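Local coordinates for Ara h 8 allergen isoform (Arachis hypogaea, PDB 6V8M), which is a peanut allergen of the PR-10 family that binds 8-anilino-1-naphthalene sulfonate in the crystal and may, like relatives, bind small hydrophobic ligands such as abscisic acid, at residues G62-I74 against Y81-E93. Numbering follows the deposited sequence.
Sequences GKTSYVLHKIDAI and YDYTISGGTGFQE. With 2AN (8-anilino-1-naphthalene sulfonate), chain E; 2AN (8-anilino-1-naphthalene sulfonate), chain F; 2AN (8-anilino-1-naphthalene sulfonate), chain G; SO4 (sulfate ion), chain I.
With CG of His69 turned opposite its carbonyl carbon (chi1 -74°) and CG1 of Ile85 set the same way (chi1 -55°), the two side chains run side by side, and Ile85 CG1 sits over one face of the imidazole, 3.9 Å from its centroid, in a CH-pi contact. The ring's two nitrogens are used at its edge. NE2 of His69 donates to sulfonate O1 of one 8-anilino-1-naphthalene sulfonate at 2.9 Å, while ND1 shares a water with Tyr81 OH, a hydroxyl also bonded to Lys54; bonds at both ring nitrogens thereby hold the imidazole's rotation. Ile85 CD1 and Val67 CG2 touch the same ligand.

The strands 64-75 and 80-86 form an antiparallel hairpin in the curved sheet of the Bet v 1 fold. His69, Tyr83 and Ile85 line the cavity enclosed between this sheet and the long helix 129-152, round which it curves; Ile71 lies on the same face of the sheet. Lys70 and Thr84 make a hydrogen-bonded pair, each N-H donating to the other's carbonyl oxygen. Further along, a classic beta bulge shifts the register: Asp72 N (2.8 Å) and Ala73 N (3.1 Å) both reach Asp82 O, from the same face of its plane. The carboxylate of Asp72 reaches over to Thr84, whose OG1 donates to the syn lone pair of Asp72 OD2 at 2.7 Å; Ser99 is a second partner of that hydroxyl.

Beyond Ser86 the pairing gives way to the glycine-rich loop and its type I turn, Gly88 to Phe91. Here Thr89 OG1, lying between its own N and carbonyl carbon (chi1 50°), accepts from Tyr66 N at 3.1 Å, and Gly90 N returns a bond to Tyr66 O at 2.8 Å. The phenol ring of Tyr66 lies with one face over Thr89 N, and its OH end meets two further ligand molecules.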
ATOM      1  N   GLY A  62     -12.944   4.247 -18.400  1.00 78.28           N
ATOM      2  CA  GLY A  62     -12.034   5.193 -19.076  1.00 78.82           C
ATOM      3  C   GLY A  62     -11.689   6.430 -18.249  1.00 77.95           C
ATOM      4  O   GLY A  62     -10.963   7.289 -18.800  1.00 81.80           O
ATOM      5  N   LYS A  63     -12.164   6.554 -16.999  1.00 71.99           N
ATOM      6  CA  LYS A  63     -11.927   7.769 -16.169  1.00 67.55           C
ATOM      7  C   LYS A  63     -10.582   7.618 -15.444  1.00 59.18           C
ATOM      8  O   LYS A  63     -10.407   6.641 -14.686  1.00 57.90           O
ATOM      9  CB  LYS A  63     -13.075   8.017 -15.186  1.00 68.13           C
ATOM     10  N   THR A  64      -9.671   8.566 -15.681  1.00 53.01           N
ATOM     11  CA  THR A  64      -8.368   8.697 -14.975  1.00 48.87           C
ATOM     12  C   THR A  64      -8.592   9.472 -13.676  1.00 42.54           C
ATOM     13  O   THR A  64      -9.289  10.482 -13.710  1.00 41.75           O
ATOM     14  CB  THR A  64      -7.343   9.367 -15.892  1.00 52.37           C
ATOM     15  OG1 THR A  64      -7.295   8.561 -17.074  1.00 58.53           O
ATOM     16  CG2 THR A  64      -5.963   9.481 -15.290  1.00 52.79           C
ATOM     17  N   SER A  65      -8.031   9.008 -12.564  1.00 39.75           N
ATOM     18  CA  SER A  65      -8.036   9.763 -11.295  1.00 38.44           C
ATOM     19  C   SER A  65      -6.739   9.475 -10.555  1.00 36.78           C
ATOM     20  O   SER A  65      -5.948   8.671 -11.052  1.00 35.49           O
ATOM     21  CB  SER A  65      -9.284   9.475 -10.484  1.00 40.22           C
ATOM     22  OG  SER A  65      -9.337   8.126 -10.072  1.00 44.24           O
ATOM     23  N   TYR A  66      -6.490  10.185  -9.462  1.00 35.42           N
ATOM     24  CA  TYR A  66      -5.231   9.996  -8.706  1.00 35.25           C
ATOM     25  C   TYR A  66      -5.492  10.100  -7.222  1.00 33.11           C
ATOM     26  O   TYR A  66      -6.476  10.684  -6.775  1.00 35.11           O
ATOM     27  CB  TYR A  66      -4.166  10.989  -9.181  1.00 35.49           C
ATOM     28  CG  TYR A  66      -4.528  12.429  -8.886  1.00 36.84           C
ATOM     29  CD1 TYR A  66      -4.176  13.008  -7.690  1.00 36.89           C
ATOM     30  CD2 TYR A  66      -5.263  13.198  -9.778  1.00 41.96           C
ATOM     31  CE1 TYR A  66      -4.524  14.306  -7.363  1.00 39.04           C
ATOM     32  CE2 TYR A  66      -5.623  14.508  -9.473  1.00 44.27           C
ATOM     33  CZ  TYR A  66      -5.244  15.066  -8.263  1.00 42.32           C
ATOM     34  OH  TYR A  66      -5.594  16.337  -7.909  1.00 45.74           O
ATOM     35  N   VAL A  67      -4.557   9.535  -6.466  1.00 32.22           N
ATOM     36  CA  VAL A  67      -4.454   9.719  -5.002  1.00 31.99           C
ATOM     37  C   VAL A  67      -2.999  10.055  -4.679  1.00 31.11           C
ATOM     38  O   VAL A  67      -2.123   9.823  -5.527  1.00 31.40           O
ATOM     39  CB  VAL A  67      -4.943   8.493  -4.213  1.00 33.34           C
ATOM     40  CG1 VAL A  67      -6.357   8.101  -4.600  1.00 35.56           C
ATOM     41  CG2 VAL A  67      -3.987   7.329  -4.395  1.00 34.51           C
ATOM     42  N   LEU A  68      -2.764  10.577  -3.483  1.00 31.34           N
ATOM     43  CA  LEU A  68      -1.411  10.922  -3.015  1.00 32.61           C
ATOM     44  C   LEU A  68      -1.018   9.939  -1.921  1.00 31.65           C
ATOM     45  O   LEU A  68      -1.884   9.519  -1.122  1.00 31.99           O
ATOM     46  CB  LEU A  68      -1.351  12.375  -2.531  1.00 34.50           C
ATOM     47  CG  LEU A  68      -1.712  13.463  -3.560  1.00 35.87           C
ATOM     48  CD1 LEU A  68      -1.495  14.825  -2.932  1.00 40.22           C
ATOM     49  CD2 LEU A  68      -0.894  13.346  -4.835  1.00 35.72           C
ATOM     50  N   HIS A  69       0.245   9.540  -1.925  1.00 32.63           N
ATOM     51  CA  HIS A  69       0.838   8.698  -0.864  1.00 33.21           C
ATOM     52  C   HIS A  69       1.933   9.491  -0.171  1.00 33.94           C
ATOM     53  O   HIS A  69       2.691  10.169  -0.866  1.00 37.21           O
ATOM     54  CB  HIS A  69       1.514   7.451  -1.434  1.00 36.18           C
ATOM     55  CG  HIS A  69       0.627   6.386  -1.921  1.00 38.61           C
ATOM     56  ND1 HIS A  69       1.014   5.068  -1.895  1.00 39.21           N
ATOM     57  CD2 HIS A  69      -0.577   6.437  -2.539  1.00 38.39           C
ATOM     58  CE1 HIS A  69       0.076   4.343  -2.473  1.00 39.97           C
ATOM     59  NE2 HIS A  69      -0.913   5.155  -2.847  1.00 37.92           N
ATOM     60  N   LYS A  70       2.073   9.343   1.137  1.00 32.61           N
ATOM     61  CA  LYS A  70       3.248   9.884   1.848  1.00 34.38           C
ATOM     62  C   LYS A  70       3.955   8.748   2.595  1.00 34.21           C
ATOM     63  O   LYS A  70       3.278   7.986   3.282  1.00 33.53           O
ATOM     64  CB  LYS A  70       2.801  10.959   2.829  1.00 38.01           C
ATOM     65  CG  LYS A  70       3.933  11.650   3.577  1.00 43.59           C
ATOM     66  CD  LYS A  70       3.428  12.412   4.766  1.00 50.61           C
ATOM     67  CE  LYS A  70       4.450  13.336   5.390  1.00 58.29           C
ATOM     68  NZ  LYS A  70       4.003  13.764   6.741  1.00 62.50           N
ATOM     69  N   ILE A  71       5.269   8.648   2.474  1.00 33.59           N
ATOM     70  CA  ILE A  71       6.076   7.678   3.261  1.00 33.75           C
ATOM     71  C   ILE A  71       6.199   8.208   4.687  1.00 35.84           C
ATOM     72  O   ILE A  71       6.782   9.299   4.898  1.00 35.77           O
ATOM     73  CB  ILE A  71       7.466   7.417   2.644  1.00 34.19           C
ATOM     74  CG1 ILE A  71       7.328   6.975   1.195  1.00 34.17           C
ATOM     75  CG2 ILE A  71       8.217   6.394   3.476  1.00 34.52           C
ATOM     76  CD1 ILE A  71       8.623   6.585   0.533  1.00 33.32           C
ATOM     77  N   ASP A  72       5.698   7.439   5.646  1.00 34.57           N
ATOM     78  CA  ASP A  72       5.814   7.785   7.087  1.00 36.34           C
ATOM     79  C   ASP A  72       7.091   7.164   7.673  1.00 37.77           C
ATOM     80  O   ASP A  72       7.813   7.850   8.464  1.00 41.29           O
ATOM     81  CB  ASP A  72       4.559   7.368   7.859  1.00 37.17           C
ATOM     82  CG  ASP A  72       3.268   7.977   7.332  1.00 39.78           C
ATOM     83  OD1 ASP A  72       3.215   9.220   7.181  1.00 42.47           O
ATOM     84  OD2 ASP A  72       2.313   7.217   7.097  1.00 37.30           O
ATOM     85  N   ALA A  73       7.429   5.948   7.283  1.00 35.64           N
ATOM     86  CA  ALA A  73       8.656   5.283   7.756  1.00 36.78           C
ATOM     87  C   ALA A  73       9.071   4.243   6.737  1.00 37.24           C
ATOM     88  O   ALA A  73       8.187   3.613   6.129  1.00 36.97           O
ATOM     89  CB  ALA A  73       8.454   4.659   9.125  1.00 37.46           C
ATOM     90  N   ILE A  74      10.374   4.068   6.564  1.00 36.65           N
ATOM     91  CA  ILE A  74      10.883   2.997   5.676  1.00 36.73           C
ATOM     92  C   ILE A  74      12.235   2.534   6.213  1.00 37.63           C
ATOM     93  O   ILE A  74      13.078   3.402   6.525  1.00 37.17           O
ATOM     94  CB  ILE A  74      10.931   3.457   4.209  1.00 38.35           C
ATOM     95  CG1 ILE A  74      11.412   2.327   3.301  1.00 38.90           C
ATOM     96  CG2 ILE A  74      11.765   4.723   4.018  1.00 40.16           C
ATOM     97  CD1 ILE A  74      11.267   2.646   1.824  1.00 39.21           C
ATOM     98  N   TYR A  81       7.608  -0.647   6.271  1.00 32.68           N
ATOM     99  CA  TYR A  81       7.091   0.373   5.329  1.00 32.30           C
ATOM    100  C   TYR A  81       5.748   0.869   5.845  1.00 30.75           C
ATOM    101  O   TYR A  81       4.788   0.112   5.833  1.00 33.61           O
ATOM    102  CB  TYR A  81       7.014  -0.168   3.903  1.00 33.58           C
ATOM    103  CG  TYR A  81       6.637   0.900   2.901  1.00 32.08           C
ATOM    104  CD1 TYR A  81       7.371   2.060   2.789  1.00 34.99           C
ATOM    105  CD2 TYR A  81       5.597   0.715   2.010  1.00 33.18           C
ATOM    106  CE1 TYR A  81       7.034   3.060   1.884  1.00 38.31           C
ATOM    107  CE2 TYR A  81       5.224   1.723   1.119  1.00 36.24           C
ATOM    108  CZ  TYR A  81       5.942   2.904   1.053  1.00 38.46           C
ATOM    109  OH  TYR A  81       5.594   3.878   0.144  1.00 42.31           O
ATOM    110  N   ASP A  82       5.730   2.132   6.254  1.00 29.74           N
ATOM    111  CA  ASP A  82       4.532   2.812   6.786  1.00 31.39           C
ATOM    112  C   ASP A  82       4.251   3.976   5.851  1.00 30.84           C
ATOM    113  O   ASP A  82       5.194   4.720   5.561  1.00 33.71           O
ATOM    114  CB  ASP A  82       4.737   3.273   8.233  1.00 32.83           C
ATOM    115  CG  ASP A  82       5.098   2.168   9.222  1.00 36.15           C
ATOM    116  OD1 ASP A  82       4.964   0.953   8.882  1.00 34.17           O
ATOM    117  OD2 ASP A  82       5.590   2.542  10.340  1.00 38.82           O
ATOM    118  N   TYR A  83       3.008   4.121   5.418  1.00 29.55           N
ATOM    119  CA  TYR A  83       2.617   5.127   4.402  1.00 28.62           C
ATOM    120  C   TYR A  83       1.177   5.516   4.641  1.00 30.16           C
ATOM    121  O   TYR A  83       0.364   4.717   5.194  1.00 29.88           O
ATOM    122  CB  TYR A  83       2.834   4.601   2.982  1.00 30.42           C
ATOM    123  CG  TYR A  83       2.091   3.320   2.701  1.00 29.73           C
ATOM    124  CD1 TYR A  83       2.623   2.098   3.060  1.00 29.90           C
ATOM    125  CD2 TYR A  83       0.923   3.326   1.972  1.00 33.77           C
ATOM    126  CE1 TYR A  83       1.953   0.912   2.782  1.00 34.63           C
ATOM    127  CE2 TYR A  83       0.251   2.148   1.675  1.00 36.12           C
ATOM    128  CZ  TYR A  83       0.760   0.932   2.090  1.00 36.66           C
ATOM    129  OH  TYR A  83       0.135  -0.263   1.807  1.00 39.83           O
ATOM    130  N   THR A  84       0.838   6.689   4.139  1.00 30.60           N
ATOM    131  CA  THR A  84      -0.514   7.248   4.280  1.00 29.43           C
ATOM    132  C   THR A  84      -1.040   7.566   2.891  1.00 30.79           C
ATOM    133  O   THR A  84      -0.293   8.214   2.124  1.00 32.22           O
ATOM    134  CB  THR A  84      -0.550   8.451   5.209  1.00 30.37           C
ATOM    135  OG1 THR A  84      -0.189   8.050   6.520  1.00 32.57           O
ATOM    136  CG2 THR A  84      -1.924   9.049   5.279  1.00 31.64           C
ATOM    137  N   ILE A  85      -2.246   7.117   2.599  1.00 28.96           N
ATOM    138  CA  ILE A  85      -2.953   7.524   1.341  1.00 30.22           C
ATOM    139  C   ILE A  85      -3.931   8.631   1.719  1.00 30.81           C
ATOM    140  O   ILE A  85      -4.716   8.462   2.649  1.00 31.20           O
ATOM    141  CB  ILE A  85      -3.629   6.305   0.679  1.00 30.47           C
ATOM    142  CG1 ILE A  85      -2.614   5.185   0.441  1.00 33.64           C
ATOM    143  CG2 ILE A  85      -4.346   6.731  -0.593  1.00 31.08           C
ATOM    144  CD1 ILE A  85      -3.204   3.961  -0.185  1.00 35.29           C
ATOM    145  N   SER A  86      -3.930   9.731   0.972  1.00 33.72           N
ATOM    146  CA  SER A  86      -4.823  10.879   1.255  1.00 35.80           C
ATOM    147  C   SER A  86      -4.963  11.726   0.001  1.00 39.32           C
ATOM    148  O   SER A  86      -3.984  11.790  -0.779  1.00 41.21           O
ATOM    149  CB  SER A  86      -4.257  11.697   2.360  1.00 38.82           C
ATOM    150  OG  SER A  86      -5.200  12.675   2.770  1.00 42.73           O
ATOM    151  N   GLY A  87      -6.126  12.335  -0.184  1.00 37.61           N
ATOM    152  CA  GLY A  87      -6.294  13.345  -1.235  1.00 37.56           C
ATOM    153  C   GLY A  87      -6.366  12.734  -2.602  1.00 37.53           C
ATOM    154  O   GLY A  87      -5.924  11.563  -2.794  1.00 37.43           O
ATOM    155  N   GLY A  88      -6.802  13.572  -3.530  1.00 36.47           N
ATOM    156  CA  GLY A  88      -6.814  13.307  -4.963  1.00 35.50           C
ATOM    157  C   GLY A  88      -8.221  12.988  -5.393  1.00 36.33           C
ATOM    158  O   GLY A  88      -9.078  12.761  -4.536  1.00 37.34           O
ATOM    159  N   THR A  89      -8.454  13.003  -6.693  1.00 38.44           N
ATOM    160  CA  THR A  89      -9.768  12.764  -7.340  1.00 39.36           C
ATOM    161  C   THR A  89     -10.208  11.298  -7.205  1.00 40.42           C
ATOM    162  O   THR A  89     -11.450  11.054  -7.268  1.00 43.76           O
ATOM    163  CB  THR A  89      -9.663  13.189  -8.802  1.00 41.01           C
ATOM    164  OG1 THR A  89      -8.505  12.594  -9.403  1.00 39.10           O
ATOM    165  CG2 THR A  89      -9.542  14.688  -8.956  1.00 42.61           C
ATOM    166  N   GLY A  90      -9.260  10.376  -6.996  1.00 35.90           N
ATOM    167  CA  GLY A  90      -9.479   8.920  -6.947  1.00 38.17           C
ATOM    168  C   GLY A  90      -9.906   8.451  -5.574  1.00 38.54           C
ATOM    169  O   GLY A  90     -10.340   7.301  -5.455  1.00 41.31           O
ATOM    170  N   PHE A  91      -9.774   9.311  -4.567  1.00 39.70           N
ATOM    171  CA  PHE A  91      -9.888   8.903  -3.141  1.00 38.37           C
ATOM    172  C   PHE A  91     -11.345   8.997  -2.682  1.00 41.17           C
ATOM    173  O   PHE A  91     -12.039   9.981  -3.040  1.00 42.91           O
ATOM    174  CB  PHE A  91      -8.961   9.763  -2.280  1.00 38.84           C
ATOM    175  CG  PHE A  91      -8.592   9.116  -0.965  1.00 37.94           C
ATOM    176  CD1 PHE A  91      -8.154   7.797  -0.908  1.00 40.21           C
ATOM    177  CD2 PHE A  91      -8.679   9.834   0.209  1.00 41.24           C
ATOM    178  CE1 PHE A  91      -7.773   7.219   0.301  1.00 41.22           C
ATOM    179  CE2 PHE A  91      -8.339   9.244   1.418  1.00 40.40           C
ATOM    180  CZ  PHE A  91      -7.887   7.939   1.460  1.00 40.26           C
ATOM    181  N   GLN A  92     -11.814   7.997  -1.911  1.00 41.39           N
ATOM    182  CA  GLN A  92     -13.219   7.970  -1.423  1.00 43.79           C
ATOM    183  C   GLN A  92     -13.520   9.320  -0.747  1.00 41.57           C
ATOM    184  O   GLN A  92     -12.689   9.785   0.063  1.00 42.05           O
ATOM    185  CB  GLN A  92     -13.455   6.778  -0.492  1.00 46.53           C
ATOM    186  CG  GLN A  92     -13.666   5.443  -1.205  1.00 50.28           C
ATOM    187  CD  GLN A  92     -12.379   4.683  -1.454  1.00 49.11           C
ATOM    188  OE1 GLN A  92     -11.274   5.225  -1.381  1.00 48.71           O
ATOM    189  NE2 GLN A  92     -12.502   3.399  -1.744  1.00 49.21           N
ATOM    190  N   GLU A  93     -14.659   9.927  -1.066  1.00 42.22           N
ATOM    191  CA  GLU A  93     -15.134  11.219  -0.484  1.00 42.69           C
ATOM    192  C   GLU A  93     -15.197  11.111   1.053  1.00 42.04           C
ATOM    193  O   GLU A  93     -14.818  12.074   1.741  1.00 43.67           O
ATOM    194  CB  GLU A  93     -16.548  11.563  -0.964  1.00 46.33           C
TER
HETATM  195  C1  2AN E 203      -5.955   3.721  -4.065  1.00 43.22           C
HETATM  196  C2  2AN E 203      -7.190   4.164  -3.678  1.00 41.00           C
HETATM  197  C3  2AN E 203      -7.794   3.706  -2.505  1.00 40.43           C
HETATM  198  C4  2AN E 203      -7.198   2.723  -1.793  1.00 44.68           C
HETATM  199  C5  2AN E 203      -5.924   2.224  -2.146  1.00 41.33           C
HETATM  200  C6  2AN E 203      -5.314   1.228  -1.352  1.00 39.41           C
HETATM  201  C7  2AN E 203      -4.116   0.728  -1.659  1.00 39.76           C
HETATM  202  C8  2AN E 203      -3.398   1.223  -2.754  1.00 43.15           C
HETATM  203  N   2AN E 203      -5.410   4.120  -5.294  1.00 44.42           N
HETATM  204  S   2AN E 203      -2.830   2.801  -4.789  1.00 44.78           S
HETATM  205  C9  2AN E 203      -3.954   2.150  -3.589  1.00 38.82           C
HETATM  206  C10 2AN E 203      -5.253   2.712  -3.307  1.00 39.91           C
HETATM  207  C11 2AN E 203      -6.057   4.781  -6.360  1.00 39.37           C
HETATM  208  C12 2AN E 203      -5.245   5.559  -7.179  1.00 37.88           C
HETATM  209  C13 2AN E 203      -5.804   6.293  -8.212  1.00 37.26           C
HETATM  210  C14 2AN E 203      -7.158   6.244  -8.452  1.00 37.14           C
HETATM  211  C15 2AN E 203      -7.969   5.470  -7.652  1.00 39.64           C
HETATM  212  C16 2AN E 203      -7.426   4.739  -6.607  1.00 41.78           C
HETATM  213  O1  2AN E 203      -2.914   4.227  -4.671  1.00 43.92           O
HETATM  214  O2  2AN E 203      -1.534   2.240  -4.543  1.00 46.93           O
HETATM  215  O3  2AN E 203      -3.305   2.415  -6.202  1.00 41.37           O
HETATM  216  C1  2AN F 204      -5.666  17.284  -1.689  1.00 53.63           C
HETATM  217  C2  2AN F 204      -4.421  17.557  -2.153  1.00 49.06           C
HETATM  218  C3  2AN F 204      -4.139  17.593  -3.522  1.00 50.02           C
HETATM  219  C4  2AN F 204      -5.121  17.335  -4.417  1.00 48.10           C
HETATM  220  C5  2AN F 204      -6.434  17.032  -3.995  1.00 48.72           C
HETATM  221  C6  2AN F 204      -7.431  16.759  -4.961  1.00 50.22           C
HETATM  222  C7  2AN F 204      -8.690  16.454  -4.598  1.00 53.26           C
HETATM  223  C8  2AN F 204      -9.039  16.409  -3.242  1.00 54.69           C
HETATM  224  N   2AN F 204      -5.828  17.237  -0.281  1.00 65.29           N
HETATM  225  S   2AN F 204      -8.725  16.592  -0.617  1.00 66.26           S
HETATM  226  C9  2AN F 204      -8.112  16.661  -2.267  1.00 54.62           C
HETATM  227  C10 2AN F 204      -6.750  16.991  -2.601  1.00 51.50           C
HETATM  228  C11 2AN F 204      -4.728  16.951   0.579  1.00 74.69           C
HETATM  229  C12 2AN F 204      -4.055  17.969   1.250  1.00 78.21           C
HETATM  230  C13 2AN F 204      -2.964  17.681   2.056  1.00 77.01           C
HETATM  231  C14 2AN F 204      -2.520  16.387   2.195  1.00 77.58           C
HETATM  232  C15 2AN F 204      -3.161  15.375   1.518  1.00 75.05           C
HETATM  233  C16 2AN F 204      -4.253  15.651   0.709  1.00 74.77           C
HETATM  234  O1  2AN F 204      -7.882  15.525   0.149  1.00 55.72           O
HETATM  235  O2  2AN F 204     -10.079  16.145  -0.695  1.00 62.05           O
HETATM  236  O3  2AN F 204      -8.452  17.845   0.014  1.00 71.87           O
HETATM  237  C1  2AN G 205       0.927  16.836  -9.162  0.75 61.16           C
HETATM  238  C2  2AN G 205       1.300  16.705  -7.862  0.75 60.66           C
HETATM  239  C3  2AN G 205       0.356  16.734  -6.823  0.75 59.33           C
HETATM  240  C4  2AN G 205      -0.958  16.932  -7.099  0.75 58.29           C
HETATM  241  C5  2AN G 205      -1.401  17.091  -8.434  0.75 58.30           C
HETATM  242  C6  2AN G 205      -2.769  17.294  -8.725  0.75 59.71           C
HETATM  243  C7  2AN G 205      -3.201  17.451  -9.997  0.75 62.40           C
HETATM  244  C8  2AN G 205      -2.294  17.394 -11.069  0.75 61.90           C
HETATM  245  N   2AN G 205       1.876  16.822 -10.205  0.75 66.64           N
HETATM  246  S   2AN G 205       0.085  17.121 -12.256  0.75 71.40           S
HETATM  247  C9  2AN G 205      -0.957  17.210 -10.839  0.75 64.27           C
HETATM  248  C10 2AN G 205      -0.455  17.045  -9.501  0.75 59.17           C
HETATM  249  C11 2AN G 205       3.121  16.175 -10.280  0.75 72.10           C
HETATM  250  C12 2AN G 205       4.275  16.846  -9.898  0.75 74.12           C
HETATM  251  C13 2AN G 205       5.508  16.220  -9.992  0.75 74.88           C
HETATM  252  C14 2AN G 205       5.602  14.936 -10.480  0.75 74.82           C
HETATM  253  C15 2AN G 205       4.464  14.273 -10.876  0.75 75.25           C
HETATM  254  C16 2AN G 205       3.224  14.885 -10.786  0.75 74.57           C
HETATM  255  O1  2AN G 205      -0.870  17.123 -13.499  0.75 69.47           O
HETATM  256  O2  2AN G 205       0.729  15.844 -12.258  0.75 72.90           O
HETATM  257  O3  2AN G 205       0.891  18.303 -12.313  0.75 73.05           O
HETATM  258  S   SO4 I 207     -16.867   8.134  -3.510  1.00 81.78           S
HETATM  259  O1  SO4 I 207     -18.299   8.206  -3.632  1.00 82.91           O
HETATM  260  O2  SO4 I 207     -16.519   7.364  -2.344  1.00 80.99           O
HETATM  261  O3  SO4 I 207     -16.320   7.502  -4.682  1.00 83.08           O
HETATM  262  O4  SO4 I 207     -16.330   9.460  -3.386  1.00 76.71           O
HETATM  263  O   HOH W   1       3.300   4.003  -1.122  1.00 47.23           O